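Local coordinates for Rep protein (Adeno-associated virus - 5, PDB 1M55) that probably nicks DNA at the viral origin, as the metal-binding endonuclease domain of a rolling-circle replication initiator, at residues A[151-165]-A[175-189]. Sequence-based numbering, arbitrary orientation.
Sequences PAYLLPKVQPELQWA and AALNLEERKRLVAQF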
ATOM      1  N   PRO A 151     -11.815   4.079  -7.876  1.00 10.16           N
ATOM      2  CA  PRO A 151     -12.998   4.796  -7.374  1.00 10.66           C
ATOM      3  C   PRO A 151     -14.105   3.873  -6.849  1.00 11.10           C
ATOM      4  O   PRO A 151     -14.876   4.253  -5.963  1.00 11.80           O
ATOM      5  CB  PRO A 151     -13.465   5.599  -8.596  1.00 10.50           C
ATOM      6  CG  PRO A 151     -13.016   4.758  -9.752  1.00 10.66           C
ATOM      7  CD  PRO A 151     -11.627   4.335  -9.317  1.00 10.50           C
ATOM      8  N   ALA A 152     -14.164   2.655  -7.375  1.00 10.32           N
ATOM      9  CA  ALA A 152     -15.185   1.699  -6.961  1.00 10.23           C
ATOM     10  C   ALA A 152     -14.966   1.088  -5.587  1.00 10.64           C
ATOM     11  O   ALA A 152     -15.904   0.962  -4.797  1.00 10.46           O
ATOM     12  CB  ALA A 152     -15.289   0.586  -7.985  1.00 10.15           C
ATOM     13  N   TYR A 153     -13.712   0.769  -5.282  1.00 10.46           N
ATOM     14  CA  TYR A 153     -13.389   0.081  -4.043  1.00 10.31           C
ATOM     15  C   TYR A 153     -12.496   0.790  -3.033  1.00  9.88           C
ATOM     16  O   TYR A 153     -12.751   0.725  -1.831  1.00 10.22           O
ATOM     17  CB  TYR A 153     -12.775  -1.261  -4.426  1.00 10.68           C
ATOM     18  CG  TYR A 153     -12.556  -2.243  -3.307  1.00 10.96           C
ATOM     19  CD1 TYR A 153     -13.630  -2.755  -2.575  1.00 10.67           C
ATOM     20  CD2 TYR A 153     -11.281  -2.745  -3.050  1.00 10.87           C
ATOM     21  CE1 TYR A 153     -13.436  -3.754  -1.631  1.00 11.75           C
ATOM     22  CE2 TYR A 153     -11.078  -3.741  -2.111  1.00 11.80           C
ATOM     23  CZ  TYR A 153     -12.159  -4.246  -1.411  1.00 13.03           C
ATOM     24  OH  TYR A 153     -11.956  -5.274  -0.525  1.00 14.23           O
ATOM     25  N   LEU A 154     -11.448   1.457  -3.505  1.00  8.53           N
ATOM     26  CA  LEU A 154     -10.523   2.129  -2.595  1.00  8.13           C
ATOM     27  C   LEU A 154     -10.931   3.531  -2.160  1.00  8.41           C
ATOM     28  O   LEU A 154     -10.887   3.848  -0.971  1.00  8.91           O
ATOM     29  CB  LEU A 154      -9.115   2.148  -3.187  1.00  7.74           C
ATOM     30  CG  LEU A 154      -8.529   0.771  -3.509  1.00  8.42           C
ATOM     31  CD1 LEU A 154      -7.119   0.948  -4.057  1.00  9.55           C
ATOM     32  CD2 LEU A 154      -8.512  -0.114  -2.266  1.00  8.91           C
ATOM     33  N   LEU A 155     -11.343   4.368  -3.109  1.00  8.87           N
ATOM     34  CA  LEU A 155     -11.739   5.738  -2.776  1.00  9.93           C
ATOM     35  C   LEU A 155     -12.867   5.894  -1.744  1.00 10.51           C
ATOM     36  O   LEU A 155     -12.866   6.860  -0.983  1.00 11.20           O
ATOM     37  CB  LEU A 155     -12.062   6.550  -4.039  1.00 10.08           C
ATOM     38  CG  LEU A 155     -10.927   6.779  -5.045  1.00 10.48           C
ATOM     39  CD1 LEU A 155     -11.343   7.865  -6.030  1.00 11.32           C
ATOM     40  CD2 LEU A 155      -9.640   7.187  -4.328  1.00  9.72           C
ATOM     41  N   PRO A 156     -13.847   4.963  -1.707  1.00 10.56           N
ATOM     42  CA  PRO A 156     -14.949   5.059  -0.738  1.00 10.54           C
ATOM     43  C   PRO A 156     -14.559   4.949   0.742  1.00 10.72           C
ATOM     44  O   PRO A 156     -15.343   5.336   1.613  1.00 11.39           O
ATOM     45  CB  PRO A 156     -15.849   3.885  -1.128  1.00 10.85           C
ATOM     46  CG  PRO A 156     -15.615   3.733  -2.582  1.00 11.09           C
ATOM     47  CD  PRO A 156     -14.120   3.885  -2.680  1.00 10.61           C
ATOM     48  N   LYS A 157     -13.394   4.377   1.041  1.00  9.88           N
ATOM     49  CA  LYS A 157     -12.976   4.227   2.434  1.00  9.52           C
ATOM     50  C   LYS A 157     -12.869   5.574   3.145  1.00  9.74           C
ATOM     51  O   LYS A 157     -12.386   6.550   2.569  1.00 10.12           O
ATOM     52  CB  LYS A 157     -11.642   3.478   2.538  1.00  9.11           C
ATOM     53  CG  LYS A 157     -11.759   1.956   2.551  1.00 12.09           C
ATOM     54  CD  LYS A 157     -11.998   1.381   1.175  1.00 14.63           C
ATOM     55  CE  LYS A 157     -12.239  -0.123   1.236  1.00 12.26           C
ATOM     56  NZ  LYS A 157     -11.098  -0.863   1.828  1.00 11.65           N
ATOM     57  N   VAL A 158     -13.340   5.626   4.389  1.00  9.78           N
ATOM     58  CA  VAL A 158     -13.282   6.850   5.185  1.00  9.76           C
ATOM     59  C   VAL A 158     -12.464   6.561   6.445  1.00 10.41           C
ATOM     60  O   VAL A 158     -12.116   5.405   6.711  1.00 10.58           O
ATOM     61  CB  VAL A 158     -14.705   7.363   5.577  1.00  9.91           C
ATOM     62  CG1 VAL A 158     -15.484   7.762   4.340  1.00 10.02           C
ATOM     63  CG2 VAL A 158     -15.464   6.298   6.354  1.00 10.04           C
ATOM     64  N   GLN A 159     -12.126   7.602   7.201  1.00 11.23           N
ATOM     65  CA  GLN A 159     -11.353   7.418   8.428  1.00 11.86           C
ATOM     66  C   GLN A 159     -12.246   6.788   9.495  1.00 12.59           C
ATOM     67  O   GLN A 159     -13.452   7.040   9.521  1.00 13.65           O
ATOM     68  CB  GLN A 159     -10.805   8.759   8.917  1.00 13.15           C
ATOM     69  CG  GLN A 159      -9.839   9.411   7.943  1.00 11.93           C
ATOM     70  CD  GLN A 159      -9.223  10.670   8.504  1.00 12.70           C
ATOM     71  OE1 GLN A 159      -9.791  11.755   8.394  1.00 14.00           O
ATOM     72  NE2 GLN A 159      -8.059  10.535   9.116  1.00 10.68           N
ATOM     73  N   PRO A 160     -11.670   5.991  10.412  1.00 12.32           N
ATOM     74  CA  PRO A 160     -10.253   5.634  10.541  1.00 11.88           C
ATOM     75  C   PRO A 160      -9.740   4.481   9.668  1.00 11.56           C
ATOM     76  O   PRO A 160      -8.545   4.174   9.707  1.00 10.89           O
ATOM     77  CB  PRO A 160     -10.131   5.299  12.023  1.00 12.01           C
ATOM     78  CG  PRO A 160     -11.431   4.618  12.292  1.00 12.48           C
ATOM     79  CD  PRO A 160     -12.433   5.504  11.579  1.00 12.46           C
ATOM     80  N   GLU A 161     -10.615   3.820   8.906  1.00 10.80           N
ATOM     81  CA  GLU A 161     -10.146   2.731   8.044  1.00 10.19           C
ATOM     82  C   GLU A 161      -9.104   3.294   7.080  1.00  9.96           C
ATOM     83  O   GLU A 161      -8.030   2.719   6.905  1.00 10.14           O
ATOM     84  CB  GLU A 161     -11.282   2.086   7.251  1.00  9.97           C
ATOM     85  CG  GLU A 161     -10.782   0.920   6.397  1.00 12.25           C
ATOM     86  CD  GLU A 161     -11.863   0.228   5.595  1.00 19.45           C
ATOM     87  OE1 GLU A 161     -13.056   0.557   5.756  1.00 17.50           O
ATOM     88  OE2 GLU A 161     -11.509  -0.659   4.793  1.00 19.68           O
ATOM     89  N   LEU A 162      -9.439   4.406   6.436  1.00  9.26           N
ATOM     90  CA  LEU A 162      -8.507   5.067   5.529  1.00  9.25           C
ATOM     91  C   LEU A 162      -7.477   5.760   6.411  1.00  9.49           C
ATOM     92  O   LEU A 162      -7.837   6.542   7.295  1.00 10.10           O
ATOM     93  CB  LEU A 162      -9.228   6.115   4.672  1.00  9.25           C
ATOM     94  CG  LEU A 162      -8.328   7.059   3.865  1.00  9.20           C
ATOM     95  CD1 LEU A 162      -7.510   6.263   2.864  1.00  9.55           C
ATOM     96  CD2 LEU A 162      -9.165   8.111   3.158  1.00 10.35           C
ATOM     97  N   GLN A 163      -6.205   5.447   6.192  1.00  8.76           N
ATOM     98  CA  GLN A 163      -5.124   6.049   6.961  1.00  9.15           C
ATOM     99  C   GLN A 163      -4.310   7.026   6.113  1.00  9.23           C
ATOM    100  O   GLN A 163      -3.962   8.112   6.577  1.00  9.67           O
ATOM    101  CB  GLN A 163      -4.218   4.962   7.537  1.00  7.63           C
ATOM    102  CG  GLN A 163      -4.848   4.150   8.664  1.00  7.46           C
ATOM    103  CD  GLN A 163      -4.842   4.889   9.987  1.00 10.47           C
ATOM    104  OE1 GLN A 163      -3.816   5.435  10.398  1.00  9.65           O
ATOM    105  NE2 GLN A 163      -5.978   4.901  10.668  1.00 10.37           N
ATOM    106  N   TRP A 164      -4.045   6.656   4.862  1.00  8.45           N
ATOM    107  CA  TRP A 164      -3.264   7.498   3.954  1.00  7.83           C
ATOM    108  C   TRP A 164      -3.290   6.861   2.569  1.00  7.35           C
ATOM    109  O   TRP A 164      -3.705   5.714   2.419  1.00  7.57           O
ATOM    110  CB  TRP A 164      -1.812   7.569   4.444  1.00  8.00           C
ATOM    111  CG  TRP A 164      -1.066   8.822   4.073  1.00  8.34           C
ATOM    112  CD1 TRP A 164      -0.278   9.014   2.978  1.00  8.71           C
ATOM    113  CD2 TRP A 164      -0.986  10.027   4.843  1.00  9.16           C
ATOM    114  NE1 TRP A 164       0.298  10.262   3.022  1.00  9.25           N
ATOM    115  CE2 TRP A 164      -0.120  10.905   4.156  1.00  9.32           C
ATOM    116  CE3 TRP A 164      -1.557  10.448   6.050  1.00  9.70           C
ATOM    117  CZ2 TRP A 164       0.191  12.181   4.636  1.00  9.74           C
ATOM    118  CZ3 TRP A 164      -1.249  11.720   6.528  1.00 10.09           C
ATOM    119  CH2 TRP A 164      -0.381  12.570   5.821  1.00 10.04           C
ATOM    120  N   ALA A 165      -2.847   7.601   1.559  1.00  7.40           N
ATOM    121  CA  ALA A 165      -2.792   7.070   0.203  1.00  7.37           C
ATOM    122  C   ALA A 165      -1.785   7.871  -0.608  1.00  7.39           C
ATOM    123  O   ALA A 165      -1.518   9.035  -0.301  1.00  7.41           O
ATOM    124  CB  ALA A 165      -4.173   7.102  -0.461  1.00  7.54           C
ATOM    125  N   ALA A 175      -7.438  13.166  -5.004  1.00 11.75           N
ATOM    126  CA  ALA A 175      -8.271  12.243  -4.237  1.00 11.62           C
ATOM    127  C   ALA A 175      -7.527  11.502  -3.132  1.00 11.50           C
ATOM    128  O   ALA A 175      -8.098  11.221  -2.079  1.00 11.57           O
ATOM    129  CB  ALA A 175      -8.932  11.232  -5.178  1.00 11.56           C
ATOM    130  N   ALA A 176      -6.251  11.207  -3.365  1.00 11.22           N
ATOM    131  CA  ALA A 176      -5.443  10.459  -2.406  1.00 11.12           C
ATOM    132  C   ALA A 176      -5.651  10.835  -0.942  1.00 10.74           C
ATOM    133  O   ALA A 176      -5.905   9.965  -0.104  1.00  9.86           O
ATOM    134  CB  ALA A 176      -3.960  10.546  -2.780  1.00 11.29           C
ATOM    135  N   LEU A 177      -5.565  12.126  -0.633  1.00 10.73           N
ATOM    136  CA  LEU A 177      -5.720  12.579   0.745  1.00 11.14           C
ATOM    137  C   LEU A 177      -6.874  13.557   0.941  1.00 12.04           C
ATOM    138  O   LEU A 177      -6.896  14.312   1.923  1.00 12.45           O
ATOM    139  CB  LEU A 177      -4.416  13.214   1.235  1.00 11.43           C
ATOM    140  CG  LEU A 177      -3.156  12.344   1.172  1.00 11.40           C
ATOM    141  CD1 LEU A 177      -1.964  13.144   1.656  1.00 12.05           C
ATOM    142  CD2 LEU A 177      -3.335  11.097   2.018  1.00 11.30           C
ATOM    143  N   ASN A 178      -7.841  13.533   0.030  1.00 12.61           N
ATOM    144  CA  ASN A 178      -8.975  14.438   0.132  1.00 12.77           C
ATOM    145  C   ASN A 178     -10.304  13.701   0.010  1.00 12.74           C
ATOM    146  O   ASN A 178     -10.641  13.156  -1.043  1.00 12.34           O
ATOM    147  CB  ASN A 178      -8.879  15.553  -0.909  1.00 13.93           C
ATOM    148  CG  ASN A 178      -9.868  16.673  -0.648  1.00 17.50           C
ATOM    149  OD1 ASN A 178     -11.056  16.549  -0.945  1.00 16.46           O
ATOM    150  ND2 ASN A 178      -9.387  17.763  -0.064  1.00 17.44           N
ATOM    151  N   LEU A 179     -11.038  13.684   1.119  1.00 14.23           N
ATOM    152  CA  LEU A 179     -12.342  13.033   1.229  1.00 14.63           C
ATOM    153  C   LEU A 179     -13.404  13.653   0.323  1.00 14.97           C
ATOM    154  O   LEU A 179     -14.230  12.946  -0.252  1.00 14.69           O
ATOM    155  CB  LEU A 179     -12.809  13.072   2.684  1.00 14.80           C
ATOM    156  CG  LEU A 179     -11.938  12.282   3.669  1.00 15.42           C
ATOM    157  CD1 LEU A 179     -12.184  12.755   5.087  1.00 16.78           C
ATOM    158  CD2 LEU A 179     -12.215  10.789   3.529  1.00 14.35           C
ATOM    159  N   GLU A 180     -13.370  14.973   0.176  1.00 15.90           N
ATOM    160  CA  GLU A 180     -14.339  15.663  -0.667  1.00 16.26           C
ATOM    161  C   GLU A 180     -14.138  15.246  -2.129  1.00 15.95           C
ATOM    162  O   GLU A 180     -15.103  14.961  -2.846  1.00 15.84           O
ATOM    163  CB  GLU A 180     -14.187  17.174  -0.500  1.00 18.38           C
ATOM    164  CG  GLU A 180     -15.390  17.971  -0.948  1.00 25.92           C
ATOM    165  CD  GLU A 180     -16.647  17.651  -0.157  1.00 28.25           C
ATOM    166  OE1 GLU A 180     -16.597  17.635   1.092  1.00 39.33           O
ATOM    167  OE2 GLU A 180     -17.694  17.427  -0.791  1.00 24.12           O
ATOM    168  N   GLU A 181     -12.878  15.172  -2.555  1.00 15.14           N
ATOM    169  CA  GLU A 181     -12.556  14.761  -3.917  1.00 14.70           C
ATOM    170  C   GLU A 181     -12.938  13.285  -4.118  1.00 14.30           C
ATOM    171  O   GLU A 181     -13.436  12.906  -5.181  1.00 14.04           O
ATOM    172  CB  GLU A 181     -11.067  14.996  -4.211  1.00 14.29           C
ATOM    173  CG  GLU A 181     -10.576  14.471  -5.565  1.00 14.30           C
ATOM    174  CD  GLU A 181     -11.130  15.218  -6.774  1.00 17.98           C
ATOM    175  OE1 GLU A 181     -11.983  16.114  -6.613  1.00 19.11           O
ATOM    176  OE2 GLU A 181     -10.700  14.901  -7.901  1.00 16.92           O
ATOM    177  N   ARG A 182     -12.703  12.456  -3.101  1.00 12.88           N
ATOM    178  CA  ARG A 182     -13.064  11.041  -3.181  1.00 11.58           C
ATOM    179  C   ARG A 182     -14.573  10.930  -3.377  1.00 12.50           C
ATOM    180  O   ARG A 182     -15.043  10.168  -4.221  1.00 12.52           O
ATOM    181  CB  ARG A 182     -12.641  10.300  -1.911  1.00 12.49           C
ATOM    182  CG  ARG A 182     -11.144  10.043  -1.835  1.00 10.71           C
ATOM    183  CD  ARG A 182     -10.697   9.553  -0.465  1.00  9.74           C
ATOM    184  NE  ARG A 182      -9.286   9.169  -0.489  1.00 10.03           N
ATOM    185  CZ  ARG A 182      -8.847   7.916  -0.420  1.00 10.81           C
ATOM    186  NH1 ARG A 182      -9.707   6.907  -0.303  1.00  8.91           N
ATOM    187  NH2 ARG A 182      -7.551   7.663  -0.530  1.00  8.36           N
ATOM    188  N   LYS A 183     -15.318  11.735  -2.625  1.00 12.95           N
ATOM    189  CA  LYS A 183     -16.774  11.770  -2.707  1.00 13.78           C
ATOM    190  C   LYS A 183     -17.201  12.127  -4.137  1.00 13.84           C
ATOM    191  O   LYS A 183     -18.102  11.505  -4.700  1.00 13.95           O
ATOM    192  CB  LYS A 183     -17.303  12.798  -1.700  1.00 17.69           C
ATOM    193  CG  LYS A 183     -18.808  12.846  -1.529  1.00 27.14           C
ATOM    194  CD  LYS A 183     -19.185  13.841  -0.436  1.00 31.84           C
ATOM    195  CE  LYS A 183     -20.693  13.979  -0.304  1.00 42.48           C
ATOM    196  NZ  LYS A 183     -21.081  14.984   0.728  1.00 44.46           N
ATOM    197  N   ARG A 184     -16.513  13.089  -4.747  1.00 15.19           N
ATOM    198  CA  ARG A 184     -16.830  13.496  -6.115  1.00 16.54           C
ATOM    199  C   ARG A 184     -16.601  12.351  -7.109  1.00 17.27           C
ATOM    200  O   ARG A 184     -17.453  12.069  -7.961  1.00 17.52           O
ATOM    201  CB  ARG A 184     -15.993  14.711  -6.536  1.00 16.78           C
ATOM    202  CG  ARG A 184     -16.331  15.229  -7.934  1.00 17.96           C
ATOM    203  CD  ARG A 184     -15.431  16.380  -8.368  1.00 20.98           C
ATOM    204  NE  ARG A 184     -14.079  15.948  -8.728  1.00 21.84           N
ATOM    205  CZ  ARG A 184     -13.741  15.407  -9.898  1.00 22.00           C
ATOM    206  NH1 ARG A 184     -14.652  15.218 -10.842  1.00 24.07           N
ATOM    207  NH2 ARG A 184     -12.480  15.069 -10.132  1.00 22.92           N
ATOM    208  N   LEU A 185     -15.455  11.684  -6.990  1.00 16.03           N
ATOM    209  CA  LEU A 185     -15.115  10.587  -7.891  1.00 15.42           C
ATOM    210  C   LEU A 185     -15.991   9.356  -7.694  1.00 15.30           C
ATOM    211  O   LEU A 185     -16.315   8.659  -8.660  1.00 15.54           O
ATOM    212  CB  LEU A 185     -13.626  10.243  -7.776  1.00 15.21           C
ATOM    213  CG  LEU A 185     -12.713  11.363  -8.295  1.00 15.39           C
ATOM    214  CD1 LEU A 185     -11.251  11.024  -8.095  1.00 14.43           C
ATOM    215  CD2 LEU A 185     -13.003  11.598  -9.761  1.00 16.36           C
ATOM    216  N   VAL A 186     -16.387   9.093  -6.452  1.00 15.20           N
ATOM    217  CA  VAL A 186     -17.258   7.958  -6.158  1.00 15.99           C
ATOM    218  C   VAL A 186     -18.618   8.225  -6.814  1.00 17.37           C
ATOM    219  O   VAL A 186     -19.178   7.351  -7.489  1.00 17.83           O
ATOM    220  CB  VAL A 186     -17.436   7.765  -4.637  1.00 16.01           C
ATOM    221  CG1 VAL A 186     -18.548   6.763  -4.352  1.00 15.92           C
ATOM    222  CG2 VAL A 186     -16.131   7.277  -4.020  1.00 16.22           C
ATOM    223  N   ALA A 187     -19.116   9.451  -6.656  1.00 18.05           N
ATOM    224  CA  ALA A 187     -20.395   9.849  -7.240  1.00 18.40           C
ATOM    225  C   ALA A 187     -20.348   9.680  -8.755  1.00 18.68           C
ATOM    226  O   ALA A 187     -21.251   9.091  -9.356  1.00 18.85           O
ATOM    227  CB  ALA A 187     -20.709  11.295  -6.879  1.00 18.35           C
ATOM    228  N   GLN A 188     -19.270  10.167  -9.362  1.00 19.58           N
ATOM    229  CA  GLN A 188     -19.080  10.074 -10.803  1.00 19.90           C
ATOM    230  C   GLN A 188     -19.044   8.616 -11.263  1.00 20.71           C
ATOM    231  O   GLN A 188     -19.608   8.276 -12.303  1.00 21.64           O
ATOM    232  CB  GLN A 188     -17.792  10.790 -11.201  1.00 22.68           C
ATOM    233  CG  GLN A 188     -17.486  10.776 -12.684  1.00 26.32           C
ATOM    234  CD  GLN A 188     -16.209  11.525 -13.005  1.00 36.16           C
ATOM    235  OE1 GLN A 188     -16.240  12.683 -13.416  1.00 36.70           O
ATOM    236  NE2 GLN A 188     -15.073  10.871 -12.802  1.00 41.95           N
ATOM    237  N   PHE A 189     -18.408   7.752 -10.478  1.00 20.37           N
ATOM    238  CA  PHE A 189     -18.325   6.337 -10.822  1.00 20.31           C
ATOM    239  C   PHE A 189     -19.715   5.694 -10.843  1.00 22.16           C
ATOM    240  O   PHE A 189     -20.031   4.914 -11.743  1.00 21.59           O
ATOM    241  CB  PHE A 189     -17.409   5.589  -9.845  1.00 19.27           C
ATOM    242  CG  PHE A 189     -17.233   4.134 -10.178  1.00 17.62           C
ATOM    243  CD1 PHE A 189     -16.300   3.732 -11.128  1.00 16.91           C
ATOM    244  CD2 PHE A 189     -18.022   3.168  -9.565  1.00 16.84           C
ATOM    245  CE1 PHE A 189     -16.159   2.389 -11.465  1.00 16.35           C
ATOM    246  CE2 PHE A 189     -17.888   1.824  -9.894  1.00 16.50           C
ATOM    247  CZ  PHE A 189     -16.955   1.434 -10.847  1.00 16.45           C
TER
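The guanidinium of R182 is sandwiched between two leucines: L162 CD2 lies 3.6 Å from R182 CZ over one face, and L155 CD2 covers the opposite face. With CG turned anti to its carbonyl carbon (chi1 -75°) and the chain extended to NE, the arginine reaches off helix 179-191 into this slot.

Hydrogen bonds fix its rotation. NH1 of R182 donates to L155 O at 3.2 Å, from above its carbonyl plane, and more weakly to L154 O. NE binds A175 O, and R182 NH2 binds A176 O at 2.9 Å, so one buried cation ties the turn 154-157 to the residues leading into its own helix. A165 CB lies at the guanidinium edge, 3.4 Å from R182 NH2.

Apolar packing continues on both sides. L177 CD2 sits almost squarely over the five-membered ring of W164, a CH-pi contact 3.6 Å from the ring centroid. Beyond the arginine, L155 CD1 meets L185 CB at 3.7 Å, V186 CG2 rests by the P156 ring, and A152 CB presses on the face of F189, 3.4 Å from its CZ.

The 179-189 part of the helix, N-capped by N178, packs against helix 149-154 and runs at 89° to strand 162-165. That strand pairs antiparallel with strand 77-83, with a classic beta bulge where Q163 and W164 both face F81. Q80 OE1 of strand 77-83 accepts from R182 NH2, joining the C-terminal helix to the Rep catalytic domain's antiparallel sheet.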